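Local coordinates for uncharacterized protein DR_A0006 (Deinococcus radiodurans R1, PDB 3GGN) that is of unknown function but, through this START-like domain of the polyketide cyclase and lipid transport family, probably binds a hydrophobic ligand such as a lipid or quinone, at residues B[10-14]-B[140-145]; B[13-19]-B[101-105]; B[31-35]-B[132-136]; B[60-65]-B[78-84]; B[72-77]-B[89-93]. All coordinates share one frame; numbering follows the deposited sequence.

Contact 1: residues B[10-14]-B[140-145]; sequences VTIGK and FKREQE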
# COMPACT_ATOMS: atom_id res chain seq x y z
N VAL B 10 0.32 -6.39 -15.29
CA VAL B 10 -0.81 -5.51 -15.11
C VAL B 10 -0.56 -4.35 -16.05
O VAL B 10 0.58 -3.91 -16.23
CB VAL B 10 -0.92 -5.01 -13.64
CG1 VAL B 10 0.16 -4.00 -13.35
CG2 VAL B 10 -2.30 -4.42 -13.39
N THR B 11 -1.63 -3.87 -16.67
CA THR B 11 -1.53 -2.76 -17.59
C THR B 11 -1.96 -1.52 -16.83
O THR B 11 -2.99 -1.52 -16.16
CB THR B 11 -2.46 -2.96 -18.80
OG1 THR B 11 -2.22 -4.26 -19.37
CG2 THR B 11 -2.22 -1.88 -19.84
N ILE B 12 -1.16 -0.47 -16.92
CA ILE B 12 -1.44 0.76 -16.22
C ILE B 12 -1.43 1.96 -17.16
O ILE B 12 -0.52 2.12 -17.98
CB ILE B 12 -0.42 0.96 -15.09
CG1 ILE B 12 -0.52 -0.22 -14.12
CG2 ILE B 12 -0.67 2.29 -14.38
CD1 ILE B 12 0.53 -0.25 -13.04
N GLY B 13 -2.44 2.81 -17.02
CA GLY B 13 -2.53 3.99 -17.87
C GLY B 13 -1.57 5.12 -17.54
O GLY B 13 -1.99 6.27 -17.40
N LYS B 14 -0.29 4.80 -17.42
CA LYS B 14 0.73 5.80 -17.13
C LYS B 14 1.98 5.53 -17.97
O LYS B 14 2.20 4.41 -18.42
CB LYS B 14 1.10 5.77 -15.65
CG LYS B 14 0.02 6.32 -14.71
CD LYS B 14 -0.21 7.81 -14.97
CE LYS B 14 -1.22 8.41 -14.01
NZ LYS B 14 -1.61 9.79 -14.41
N PHE B 140 -0.76 -1.31 -6.83
CA PHE B 140 0.18 -0.43 -7.52
C PHE B 140 -0.54 0.26 -8.69
O PHE B 140 -0.32 1.45 -8.95
CB PHE B 140 1.38 -1.24 -8.04
CG PHE B 140 2.35 -0.44 -8.87
CD1 PHE B 140 2.97 0.69 -8.35
CD2 PHE B 140 2.67 -0.85 -10.17
CE1 PHE B 140 3.90 1.41 -9.11
CE2 PHE B 140 3.59 -0.14 -10.93
CZ PHE B 140 4.21 1.00 -10.40
N LYS B 141 -1.39 -0.49 -9.38
CA LYS B 141 -2.15 0.06 -10.50
C LYS B 141 -3.12 1.13 -10.00
O LYS B 141 -3.14 2.25 -10.50
CB LYS B 141 -2.94 -1.06 -11.18
CG LYS B 141 -3.88 -0.58 -12.28
CD LYS B 141 -4.62 -1.76 -12.89
CE LYS B 141 -5.39 -1.36 -14.14
NZ LYS B 141 -6.34 -0.27 -13.86
N ARG B 142 -3.93 0.78 -9.01
CA ARG B 142 -4.89 1.72 -8.44
C ARG B 142 -4.23 2.98 -7.91
O ARG B 142 -4.69 4.09 -8.16
CB ARG B 142 -5.67 1.04 -7.31
CG ARG B 142 -6.56 1.97 -6.49
CD ARG B 142 -7.28 1.20 -5.39
NE ARG B 142 -8.06 2.07 -4.52
CZ ARG B 142 -7.55 2.73 -3.48
NH1 ARG B 142 -6.27 2.61 -3.17
NH2 ARG B 142 -8.34 3.54 -2.77
N GLU B 143 -3.14 2.79 -7.17
CA GLU B 143 -2.42 3.91 -6.58
C GLU B 143 -1.87 4.86 -7.64
O GLU B 143 -2.00 6.08 -7.52
CB GLU B 143 -1.28 3.40 -5.70
CG GLU B 143 -1.79 2.79 -4.39
CD GLU B 143 -0.69 2.11 -3.59
OE1 GLU B 143 0.40 2.70 -3.45
OE2 GLU B 143 -0.94 0.99 -3.10
N GLN B 144 -1.27 4.30 -8.68
CA GLN B 144 -0.72 5.11 -9.76
C GLN B 144 -1.81 5.81 -10.56
O GLN B 144 -1.71 7.01 -10.82
CB GLN B 144 0.13 4.24 -10.69
CG GLN B 144 1.49 3.87 -10.12
CD GLN B 144 2.40 5.07 -9.94
OE1 GLN B 144 2.56 5.88 -10.86
NE2 GLN B 144 3.00 5.20 -8.77
N GLU B 145 -2.85 5.07 -10.94
CA GLU B 145 -3.94 5.65 -11.73
C GLU B 145 -4.76 6.70 -10.99
O GLU B 145 -5.42 7.53 -11.62
CB GLU B 145 -4.86 4.54 -12.27
CG GLU B 145 -4.10 3.47 -13.05
CD GLU B 145 -4.97 2.66 -13.99
OE1 GLU B 145 -6.15 2.43 -13.67
OE2 GLU B 145 -4.45 2.24 -15.05
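Phe140 meets the end of strand 10-12 through its ring: Ile12 CD1 comes within 3.6 Å of Phe140 CD2, the two side chains crossing at about a right angle. Lys141 comes next, and its long aliphatic chain suits a boundary between core and solvent. Its CG passes Ile12 CG1, its CD reaches Val10 CG2 (3.6 Å), and its CE comes closest, 3.1 Å from Thr11 O. A bend at the last torsion (chi4 -57°) turns NZ back to Glu145 OE1 in a 2.7 Å salt bridge within the helix, NZ meeting OE1 from above the carboxylate plane. Lys14 CE passes the carbonyl O of Gln144, whose side-chain OE1 accepts Gln18 NE2. Glu145 closes the contact: OE2 accepts the backbone N of Gly13 at 2.9 Å and 177°, on the anti side of the carboxylate, and also lies against Ile12. With an alanine here, the Gly13 N-H at the inverse gamma turn would probably lose this acceptor and Lys141 this countercharge. Residues 140-145 of helix 130-146 thus run parallel to strand residues 10-12; helix 16-24 packs against Phe140 and Gln144, and strand 102-111 is hydrogen-bonded to strand 4-12 (Val10 with Val104, Ile12 with Thr102).

Contact 2: residues B[13-19]-B[101-105]; sequences GKPAEQL and GTEVV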
# COMPACT_ATOMS: atom_id res chain seq x y z
N GLY B 13 -2.44 2.81 -17.02
CA GLY B 13 -2.53 3.99 -17.87
C GLY B 13 -1.57 5.12 -17.54
O GLY B 13 -1.99 6.27 -17.40
N LYS B 14 -0.29 4.80 -17.42
CA LYS B 14 0.73 5.80 -17.13
C LYS B 14 1.98 5.53 -17.97
O LYS B 14 2.20 4.41 -18.42
CB LYS B 14 1.10 5.77 -15.65
CG LYS B 14 0.02 6.32 -14.71
CD LYS B 14 -0.21 7.81 -14.97
CE LYS B 14 -1.22 8.41 -14.01
NZ LYS B 14 -1.61 9.79 -14.41
N PRO B 15 2.80 6.57 -18.21
CA PRO B 15 4.02 6.42 -19.01
C PRO B 15 5.02 5.45 -18.37
O PRO B 15 5.13 5.37 -17.14
CB PRO B 15 4.57 7.85 -19.07
CG PRO B 15 3.32 8.70 -18.99
CD PRO B 15 2.53 7.99 -17.91
N ALA B 16 5.77 4.74 -19.21
CA ALA B 16 6.75 3.76 -18.74
C ALA B 16 7.80 4.33 -17.78
O ALA B 16 8.06 3.74 -16.72
CB ALA B 16 7.45 3.10 -19.94
N GLU B 17 8.40 5.45 -18.14
CA GLU B 17 9.42 6.09 -17.32
C GLU B 17 8.96 6.30 -15.88
O GLU B 17 9.69 6.01 -14.93
CB GLU B 17 9.81 7.46 -17.90
CG GLU B 17 10.60 7.41 -19.21
CD GLU B 17 12.01 6.87 -19.05
OE1 GLU B 17 12.66 7.17 -18.02
OE2 GLU B 17 12.49 6.15 -19.96
N GLN B 18 7.74 6.80 -15.72
CA GLN B 18 7.19 7.05 -14.40
C GLN B 18 7.11 5.78 -13.56
O GLN B 18 7.56 5.76 -12.42
CB GLN B 18 5.80 7.66 -14.52
CG GLN B 18 5.17 8.03 -13.19
CD GLN B 18 3.75 8.54 -13.35
OE1 GLN B 18 3.46 9.35 -14.23
NE2 GLN B 18 2.86 8.07 -12.48
N LEU B 19 6.55 4.72 -14.14
CA LEU B 19 6.40 3.45 -13.44
C LEU B 19 7.75 2.84 -13.12
O LEU B 19 7.95 2.28 -12.03
CB LEU B 19 5.59 2.48 -14.30
CG LEU B 19 4.21 3.02 -14.68
CD1 LEU B 19 3.60 2.10 -15.72
CD2 LEU B 19 3.32 3.14 -13.44
N GLY B 101 -0.74 3.57 -22.12
CA GLY B 101 -0.58 2.74 -20.95
C GLY B 101 0.60 1.80 -21.11
O GLY B 101 1.04 1.49 -22.23
N THR B 102 1.12 1.35 -19.98
CA THR B 102 2.28 0.47 -19.95
C THR B 102 1.93 -0.83 -19.26
O THR B 102 1.23 -0.83 -18.25
CB THR B 102 3.42 1.13 -19.16
OG1 THR B 102 3.63 2.46 -19.66
CG2 THR B 102 4.70 0.32 -19.29
N GLU B 103 2.38 -1.94 -19.82
CA GLU B 103 2.12 -3.22 -19.18
C GLU B 103 3.37 -3.58 -18.38
O GLU B 103 4.45 -3.77 -18.95
CB GLU B 103 1.82 -4.31 -20.22
CG GLU B 103 1.66 -5.69 -19.59
CD GLU B 103 1.30 -6.76 -20.61
OE1 GLU B 103 1.93 -6.79 -21.68
OE2 GLU B 103 0.37 -7.56 -20.33
N VAL B 104 3.21 -3.64 -17.07
CA VAL B 104 4.30 -3.98 -16.17
C VAL B 104 4.28 -5.49 -16.00
O VAL B 104 3.28 -6.06 -15.56
CB VAL B 104 4.12 -3.32 -14.78
CG1 VAL B 104 5.21 -3.79 -13.83
CG2 VAL B 104 4.15 -1.80 -14.92
N VAL B 105 5.39 -6.15 -16.35
CA VAL B 105 5.47 -7.60 -16.23
C VAL B 105 6.50 -7.94 -15.15
O VAL B 105 7.64 -7.48 -15.20
CB VAL B 105 5.89 -8.24 -17.58
CG1 VAL B 105 5.90 -9.76 -17.47
CG2 VAL B 105 4.92 -7.80 -18.67
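Thr102 reaches across to Lys14 with the one hydrogen bond between these segments. Its OG1 donates to the carbonyl O of Lys14 at 2.7 Å, in the carbonyl plane and with a C=O...donor angle of 156°. The hydroxyl lies beside its own backbone N (chi1 -50°), which aims it at the turn leading into helix 16-24; Pro15 follows at once and occupies the N-cap position, right before the helix. The Ala16 backbone N is also close to OG1, but the angle is too poor for a bond.

Apolar contacts flank this polar link. The same torsion sends the methyl CG2 of Thr102 to Ala16, whose CB is 4.0 Å from it; a small residue fits here, in the first turn of the helix. Leu19, one turn further, lays CD1 against Thr102 CB (3.6 Å), the two side chains sliding past each other in opposite directions, and the same methyl touches Val104 CG2 at 4.0 Å. Leu19 also packs on Phe93 and Phe140, so it is shared between sheet and helices.

Backbone packing is closest where two glycines meet: Gly13 CA and Gly101 CA are 3.9 Å apart. At the backbone angles of Gly101, with phi positive, a CB would be jammed against the preceding carbonyl.

A valine in place of Thr102 would keep much of the bulk but would probably leave the Lys14 carbonyl without its hydroxyl donor. The chemistry is therefore divided: one hydroxyl ties down the helix entry, while Leu19, Val104 and the methyls of Ala16 and Thr102 pack the first helical turn on strand 102-111.

Contact 3: residues B[31-35]-B[132-136]; sequences LLMTH and QLRDD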
# COMPACT_ATOMS: atom_id res chain seq x y z
N LEU B 31 7.22 -1.94 -0.47
CA LEU B 31 5.86 -1.41 -0.56
C LEU B 31 5.20 -2.04 -1.79
O LEU B 31 4.00 -2.31 -1.79
CB LEU B 31 5.90 0.12 -0.70
CG LEU B 31 6.42 0.91 0.51
CD1 LEU B 31 6.78 2.33 0.11
CD2 LEU B 31 5.36 0.91 1.62
N LEU B 32 6.01 -2.29 -2.81
CA LEU B 32 5.54 -2.90 -4.05
C LEU B 32 5.43 -4.42 -3.91
O LEU B 32 4.42 -5.01 -4.29
CB LEU B 32 6.49 -2.57 -5.21
CG LEU B 32 6.66 -1.09 -5.58
CD1 LEU B 32 7.69 -0.94 -6.70
CD2 LEU B 32 5.32 -0.53 -6.02
N MET B 33 6.49 -5.04 -3.39
CA MET B 33 6.51 -6.49 -3.18
C MET B 33 6.44 -6.72 -1.67
O MET B 33 7.44 -6.64 -0.97
CB MET B 33 7.81 -7.08 -3.75
CG MET B 33 8.15 -6.61 -5.14
SD MET B 33 9.42 -7.57 -5.97
CE MET B 33 8.48 -8.18 -7.31
N THR B 34 5.24 -7.02 -1.19
CA THR B 34 5.02 -7.19 0.25
C THR B 34 5.71 -8.36 0.95
O THR B 34 5.80 -8.36 2.17
CB THR B 34 3.52 -7.22 0.56
OG1 THR B 34 2.89 -8.29 -0.15
CG2 THR B 34 2.88 -5.90 0.13
N HIS B 35 6.21 -9.33 0.20
CA HIS B 35 6.90 -10.46 0.84
C HIS B 35 8.28 -10.04 1.34
O HIS B 35 8.89 -10.74 2.15
CB HIS B 35 7.03 -11.65 -0.13
CG HIS B 35 7.67 -11.30 -1.43
ND1 HIS B 35 7.11 -10.43 -2.34
CD2 HIS B 35 8.83 -11.74 -2.00
CE1 HIS B 35 7.88 -10.35 -3.41
NE2 HIS B 35 8.93 -11.13 -3.23
N GLN B 132 -0.34 -13.09 -3.76
CA GLN B 132 0.19 -11.91 -3.09
C GLN B 132 0.74 -10.94 -4.13
O GLN B 132 0.51 -9.74 -4.06
CB GLN B 132 1.27 -12.32 -2.08
CG GLN B 132 1.99 -11.16 -1.40
CD GLN B 132 2.26 -11.39 0.09
OE1 GLN B 132 2.76 -12.44 0.49
NE2 GLN B 132 1.92 -10.41 0.91
N LEU B 133 1.46 -11.47 -5.12
CA LEU B 133 2.00 -10.63 -6.18
C LEU B 133 0.84 -9.94 -6.92
O LEU B 133 0.89 -8.73 -7.15
CB LEU B 133 2.84 -11.45 -7.17
CG LEU B 133 3.54 -10.65 -8.28
CD1 LEU B 133 4.53 -9.66 -7.69
CD2 LEU B 133 4.26 -11.60 -9.23
N ARG B 134 -0.19 -10.71 -7.28
CA ARG B 134 -1.35 -10.13 -7.98
C ARG B 134 -1.91 -8.95 -7.19
O ARG B 134 -2.11 -7.87 -7.75
CB ARG B 134 -2.46 -11.18 -8.16
CG ARG B 134 -3.79 -10.59 -8.68
CD ARG B 134 -3.60 -9.91 -10.02
NE ARG B 134 -3.23 -10.87 -11.04
CZ ARG B 134 -4.06 -11.78 -11.55
NH1 ARG B 134 -5.32 -11.82 -11.13
NH2 ARG B 134 -3.63 -12.65 -12.46
N ASP B 135 -2.16 -9.15 -5.90
CA ASP B 135 -2.68 -8.08 -5.06
C ASP B 135 -1.76 -6.86 -5.05
O ASP B 135 -2.22 -5.73 -5.19
CB ASP B 135 -2.88 -8.57 -3.61
CG ASP B 135 -3.93 -9.67 -3.50
OD1 ASP B 135 -4.83 -9.74 -4.36
OD2 ASP B 135 -3.87 -10.47 -2.53
N ASP B 136 -0.46 -7.10 -4.88
CA ASP B 136 0.52 -6.00 -4.87
C ASP B 136 0.46 -5.19 -6.17
O ASP B 136 0.51 -3.95 -6.16
CB ASP B 136 1.94 -6.54 -4.68
CG ASP B 136 2.17 -7.13 -3.29
OD1 ASP B 136 1.39 -6.84 -2.35
OD2 ASP B 136 3.17 -7.87 -3.13
O HOH W 1 1.76 -2.56 -4.35
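Thr34 presses its short branched side chain against Asp136, and the aspartate can be followed outward from the helix. Its CB lies close beside the carbonyl O of Leu32. Beyond it, the carboxylate carbon CG stands beside the backbone N (chi1 -68°), a turn that carries the oxygens past that carbonyl to Thr34. At the tip, OD2 accepts the Thr34 backbone N at 3.0 Å and 163°, with the donor above the carboxylate plane. The Thr34 hydroxyl OG1 is 3.0 Å from both OD1 and OD2, a single proton with two acceptors in reach. Aspartate suits the place because its short arm sets OD2 at the Thr34 N-H while OD1 is held by a salt bridge to Arg139, which probably steadies the negative charge. A water donates to the Asp136 carbonyl O at 2.6 Å and, weakly, to Leu31 O. Nearby, Met33 CE touches Leu133 CD1 at 4.2 Å. This joins the short helix 29-32 and the loop after it to the C-terminal helix 130-146; Met33 and Leu133 face strand 102-111, Leu32 packs on helix 16-24, and Arg142 of the second subunit packs on Thr34.

Contact 4: residues B[60-65]-B[78-84]; sequences VSWEAE and RSLPGAR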
# COMPACT_ATOMS: atom_id res chain seq x y z
N VAL B 60 15.77 -13.49 7.35
CA VAL B 60 16.81 -13.99 6.45
C VAL B 60 17.18 -12.94 5.41
O VAL B 60 16.31 -12.37 4.75
CB VAL B 60 16.33 -15.26 5.72
CG1 VAL B 60 17.40 -15.73 4.74
CG2 VAL B 60 16.02 -16.35 6.74
N SER B 61 18.47 -12.68 5.27
CA SER B 61 18.95 -11.69 4.31
C SER B 61 20.07 -12.23 3.43
O SER B 61 20.76 -13.20 3.78
CB SER B 61 19.42 -10.42 5.03
OG SER B 61 20.68 -10.59 5.65
N TRP B 62 20.25 -11.60 2.28
CA TRP B 62 21.29 -12.01 1.34
C TRP B 62 21.66 -10.80 0.50
O TRP B 62 20.95 -9.79 0.51
CB TRP B 62 20.77 -13.13 0.44
CG TRP B 62 19.65 -12.70 -0.45
CD1 TRP B 62 19.76 -12.15 -1.70
CD2 TRP B 62 18.25 -12.73 -0.15
NE1 TRP B 62 18.52 -11.84 -2.19
CE2 TRP B 62 17.57 -12.19 -1.27
CE3 TRP B 62 17.50 -13.17 0.95
CZ2 TRP B 62 16.18 -12.08 -1.31
CZ3 TRP B 62 16.11 -13.06 0.91
CH2 TRP B 62 15.47 -12.51 -0.22
N GLU B 63 22.77 -10.90 -0.20
CA GLU B 63 23.22 -9.82 -1.05
C GLU B 63 22.81 -10.14 -2.48
O GLU B 63 22.83 -11.30 -2.91
CB GLU B 63 24.74 -9.70 -0.97
CG GLU B 63 25.29 -8.38 -1.47
CD GLU B 63 26.80 -8.28 -1.30
OE1 GLU B 63 27.30 -8.66 -0.22
OE2 GLU B 63 27.47 -7.81 -2.24
N ALA B 64 22.41 -9.11 -3.22
CA ALA B 64 22.02 -9.28 -4.61
C ALA B 64 22.64 -8.18 -5.47
O ALA B 64 23.20 -7.21 -4.94
CB ALA B 64 20.50 -9.24 -4.73
N GLU B 65 22.54 -8.33 -6.78
CA GLU B 65 23.08 -7.34 -7.70
C GLU B 65 22.13 -7.12 -8.88
O GLU B 65 21.43 -8.04 -9.30
CB GLU B 65 24.45 -7.81 -8.23
CG GLU B 65 24.37 -8.78 -9.40
CD GLU B 65 25.74 -9.29 -9.86
OE1 GLU B 65 26.73 -8.53 -9.77
OE2 GLU B 65 25.81 -10.45 -10.33
N ARG B 78 19.60 -10.50 -9.24
CA ARG B 78 19.83 -11.88 -8.85
C ARG B 78 20.71 -11.96 -7.61
O ARG B 78 21.61 -11.14 -7.41
CB ARG B 78 20.47 -12.66 -9.99
CG ARG B 78 21.90 -12.25 -10.29
CD ARG B 78 22.39 -12.91 -11.57
NE ARG B 78 23.73 -12.46 -11.94
CZ ARG B 78 24.25 -12.61 -13.15
NH1 ARG B 78 23.54 -13.20 -14.10
NH2 ARG B 78 25.47 -12.17 -13.41
N SER B 79 20.44 -12.96 -6.78
CA SER B 79 21.21 -13.17 -5.57
C SER B 79 22.63 -13.57 -5.97
O SER B 79 22.83 -14.19 -7.02
CB SER B 79 20.58 -14.30 -4.76
OG SER B 79 20.35 -15.40 -5.62
N LEU B 80 23.60 -13.19 -5.16
CA LEU B 80 24.98 -13.54 -5.43
C LEU B 80 25.19 -14.97 -4.92
O LEU B 80 24.38 -15.47 -4.14
CB LEU B 80 25.93 -12.59 -4.69
CG LEU B 80 26.40 -11.35 -5.47
CD1 LEU B 80 25.23 -10.44 -5.77
CD2 LEU B 80 27.44 -10.61 -4.65
N PRO B 81 26.26 -15.65 -5.38
CA PRO B 81 26.53 -17.02 -4.94
C PRO B 81 26.74 -17.04 -3.42
O PRO B 81 27.36 -16.13 -2.86
CB PRO B 81 27.82 -17.38 -5.69
CG PRO B 81 27.82 -16.46 -6.89
CD PRO B 81 27.29 -15.17 -6.32
N GLY B 82 26.23 -18.08 -2.77
CA GLY B 82 26.37 -18.19 -1.32
C GLY B 82 25.20 -17.60 -0.56
O GLY B 82 25.09 -17.77 0.65
N ALA B 83 24.31 -16.92 -1.28
CA ALA B 83 23.14 -16.30 -0.67
C ALA B 83 22.29 -17.33 0.07
O ALA B 83 22.05 -18.43 -0.43
CB ALA B 83 22.30 -15.60 -1.74
N ARG B 84 21.83 -16.96 1.27
CA ARG B 84 21.00 -17.86 2.06
C ARG B 84 19.80 -18.32 1.24
O ARG B 84 19.31 -19.44 1.40
CB ARG B 84 20.49 -17.17 3.33
CG ARG B 84 21.56 -16.81 4.35
CD ARG B 84 20.90 -16.31 5.63
NE ARG B 84 21.88 -15.96 6.66
CZ ARG B 84 22.59 -14.84 6.67
NH1 ARG B 84 22.45 -13.94 5.69
NH2 ARG B 84 23.46 -14.61 7.65
O HOH W 2 22.82 -14.83 2.43
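Arg84 lays its extended chain along residues 60-61. Its CB and CD lie on Val60 CG1, each at 3.7 Å, and NH1 donates to the carbonyl O of Ser61 at 2.7 Å. That oxygen sits at the edge of the guanidinium, in its plane, but the bond is bent (140°) and the donor is tilted 34° from the carbonyl plane. A water also donates to Ser61 O and accepts the Arg84 backbone N, so two donors grip one carbonyl.

Leu80 buries nearly as much surface, as a leucine can with two methyls to spread: CD1 rests on the Ala64 carbonyl carbon and on Glu65 CB (3.7 Å), CD2 on Glu63 OE2. Its backbone N donates to Glu63 O at 3.0 Å, and the type II turn from Leu80 to Ala83, with glycine at its third position, then brings Ala83 CB to Trp62 CB (3.6 Å).

Glu65, which buries as much as Leu80, pairs with Arg78 across the antiparallel hairpin of strands 59-70 and 74-79. Mutual backbone bonds link them, and their side chains run side by side, pointing the same way. OE2 accepts Arg78 NE at the guanidinium edge in a weak 3.3 Å salt bridge, the two planes being 51° apart.

The chemistry implies a hairpin stitched by its backbone and dressed at the surface with charged groups, the aliphatic stem of Arg84 covering Val60; Glu63 directs its own charge elsewhere, to Arg46 and Arg48.

Contact 5: residues B[72-77]-B[89-93]; sequences GKRIAW and GEVLF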
# COMPACT_ATOMS: atom_id res chain seq x y z
N GLY B 72 13.33 3.11 -17.82
CA GLY B 72 12.01 3.03 -18.41
C GLY B 72 11.69 1.78 -19.20
O GLY B 72 10.65 1.72 -19.85
N LYS B 73 12.56 0.78 -19.15
CA LYS B 73 12.34 -0.46 -19.90
C LYS B 73 12.39 -1.74 -19.08
O LYS B 73 11.50 -2.59 -19.18
CB LYS B 73 13.36 -0.60 -21.03
CG LYS B 73 13.10 0.23 -22.27
CD LYS B 73 14.13 -0.14 -23.35
CE LYS B 73 13.83 0.49 -24.70
NZ LYS B 73 14.01 1.97 -24.70
N ARG B 74 13.45 -1.90 -18.31
CA ARG B 74 13.60 -3.12 -17.53
C ARG B 74 14.59 -3.02 -16.38
O ARG B 74 15.55 -2.25 -16.43
CB ARG B 74 14.05 -4.25 -18.44
CG ARG B 74 15.38 -3.98 -19.10
CD ARG B 74 16.22 -5.24 -19.17
NE ARG B 74 15.58 -6.30 -19.94
CZ ARG B 74 16.08 -7.52 -20.06
NH1 ARG B 74 17.22 -7.84 -19.45
NH2 ARG B 74 15.43 -8.43 -20.76
N ILE B 75 14.34 -3.83 -15.36
CA ILE B 75 15.19 -3.91 -14.19
C ILE B 75 15.26 -5.39 -13.85
O ILE B 75 14.22 -6.05 -13.77
CB ILE B 75 14.59 -3.16 -12.99
CG1 ILE B 75 14.25 -1.71 -13.38
CG2 ILE B 75 15.58 -3.19 -11.83
CD1 ILE B 75 13.61 -0.90 -12.26
N ALA B 76 16.46 -5.92 -13.70
CA ALA B 76 16.64 -7.34 -13.37
C ALA B 76 17.68 -7.47 -12.27
O ALA B 76 18.64 -6.69 -12.21
CB ALA B 76 17.09 -8.12 -14.61
N TRP B 77 17.48 -8.45 -11.39
CA TRP B 77 18.38 -8.68 -10.28
C TRP B 77 18.53 -10.16 -9.95
O TRP B 77 17.69 -10.98 -10.33
CB TRP B 77 17.88 -7.93 -9.05
CG TRP B 77 16.57 -8.42 -8.53
CD1 TRP B 77 16.37 -9.40 -7.60
CD2 TRP B 77 15.27 -7.96 -8.91
NE1 TRP B 77 15.03 -9.56 -7.36
CE2 TRP B 77 14.33 -8.69 -8.16
CE3 TRP B 77 14.81 -6.98 -9.82
CZ2 TRP B 77 12.95 -8.48 -8.28
CZ3 TRP B 77 13.44 -6.78 -9.94
CH2 TRP B 77 12.52 -7.52 -9.17
N GLY B 89 14.87 -11.74 -10.17
CA GLY B 89 13.65 -11.03 -10.49
C GLY B 89 13.85 -10.20 -11.73
O GLY B 89 14.98 -9.87 -12.11
N GLU B 90 12.74 -9.87 -12.38
CA GLU B 90 12.79 -9.07 -13.59
C GLU B 90 11.46 -8.36 -13.75
O GLU B 90 10.40 -8.97 -13.66
CB GLU B 90 13.05 -9.98 -14.80
CG GLU B 90 13.28 -9.22 -16.09
CD GLU B 90 13.36 -10.13 -17.30
OE1 GLU B 90 13.58 -9.61 -18.41
OE2 GLU B 90 13.19 -11.37 -17.15
N VAL B 91 11.52 -7.05 -13.97
CA VAL B 91 10.31 -6.28 -14.18
C VAL B 91 10.49 -5.56 -15.50
O VAL B 91 11.48 -4.85 -15.70
CB VAL B 91 10.06 -5.25 -13.06
CG1 VAL B 91 8.70 -4.56 -13.30
CG2 VAL B 91 10.06 -5.93 -11.70
N LEU B 92 9.55 -5.76 -16.42
CA LEU B 92 9.60 -5.11 -17.72
C LEU B 92 8.51 -4.05 -17.78
O LEU B 92 7.49 -4.15 -17.10
CB LEU B 92 9.36 -6.13 -18.84
CG LEU B 92 10.34 -7.30 -18.98
CD1 LEU B 92 9.85 -8.23 -20.09
CD2 LEU B 92 11.73 -6.78 -19.28
N PHE B 93 8.74 -3.02 -18.59
CA PHE B 93 7.78 -1.94 -18.77
C PHE B 93 7.59 -1.88 -20.28
O PHE B 93 8.39 -1.28 -21.00
CB PHE B 93 8.36 -0.63 -18.23
CG PHE B 93 8.65 -0.68 -16.75
CD1 PHE B 93 7.62 -0.57 -15.82
CD2 PHE B 93 9.95 -0.91 -16.29
CE1 PHE B 93 7.87 -0.68 -14.46
CE2 PHE B 93 10.22 -1.02 -14.92
CZ PHE B 93 9.17 -0.91 -14.00
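Strands 74-77 and 89-93 run antiparallel, their axes 4.7 Å apart at 178°, with Ile75-Val91 and Trp77-Gly89 as hydrogen-bonded pairs and Arg74-Leu92 and Ala76-Glu90 as non-hydrogen-bonded ones. They form a beta hairpin in the curved sheet of the Bet v 1-like fold, and a classic bulge at Lys73 and Arg74, opposite Glu70, marks the start of the first strand. On the face bearing Arg74, Ala76, Glu90 and Leu92, Arg74 CB lies 3.5 Å from Leu92 CD2. Bends at chi2 and chi3 then bring the guanidinium to Glu90, NH2 to OE1 being 3.2 Å; because OE1 lies over the face, out of the guanidinium plane, this is a pairing of charges with no N-H aimed at the oxygen. Ile75, Val91 and Trp77 line the other, apolar face, where Val91 CG2 reaches the edge of the Trp77 ring at CH2 (3.9 Å) and Trp49 stacks on that indole. Phe93 presents its ring edge to Ile75 CD1 and meets Trp23 of helix 16-24 edge-to-face. The chi1 of Trp77 (65°) swings its indole across to the neighbouring strand, where a glycine is required because a CB would clash: Gly89 CA sits over the six-membered ring, 3.6 Å from its centroid, a CH-pi contact.

In the fold
Four of the five contacts, all but contact 3, reach the same seven-stranded antiparallel sheet. Contacts 1 and 2 lie at one end, their centres about 7 Å apart, sharing Gly13 and Lys14 where strand 4-12 passes into helix 16-24. Contact 5 follows, its centre about 12 Å from that of contact 2, across the bonded strands 102-111 and 86-95, and shares strand 74-79 with contact 4, whose centre is about 30 Å from that of contact 1. Contacts 1 and 3 share helix 130-146, and both touch the second subunit. Along the chain, contact 1 spans all but a few residues at either end; contacts 2 and 3 cross, as do 4 and 5, which lie between the segments of the others. This helix-and-sheet enclosure is consistent with the ligand cavity of START-like domains.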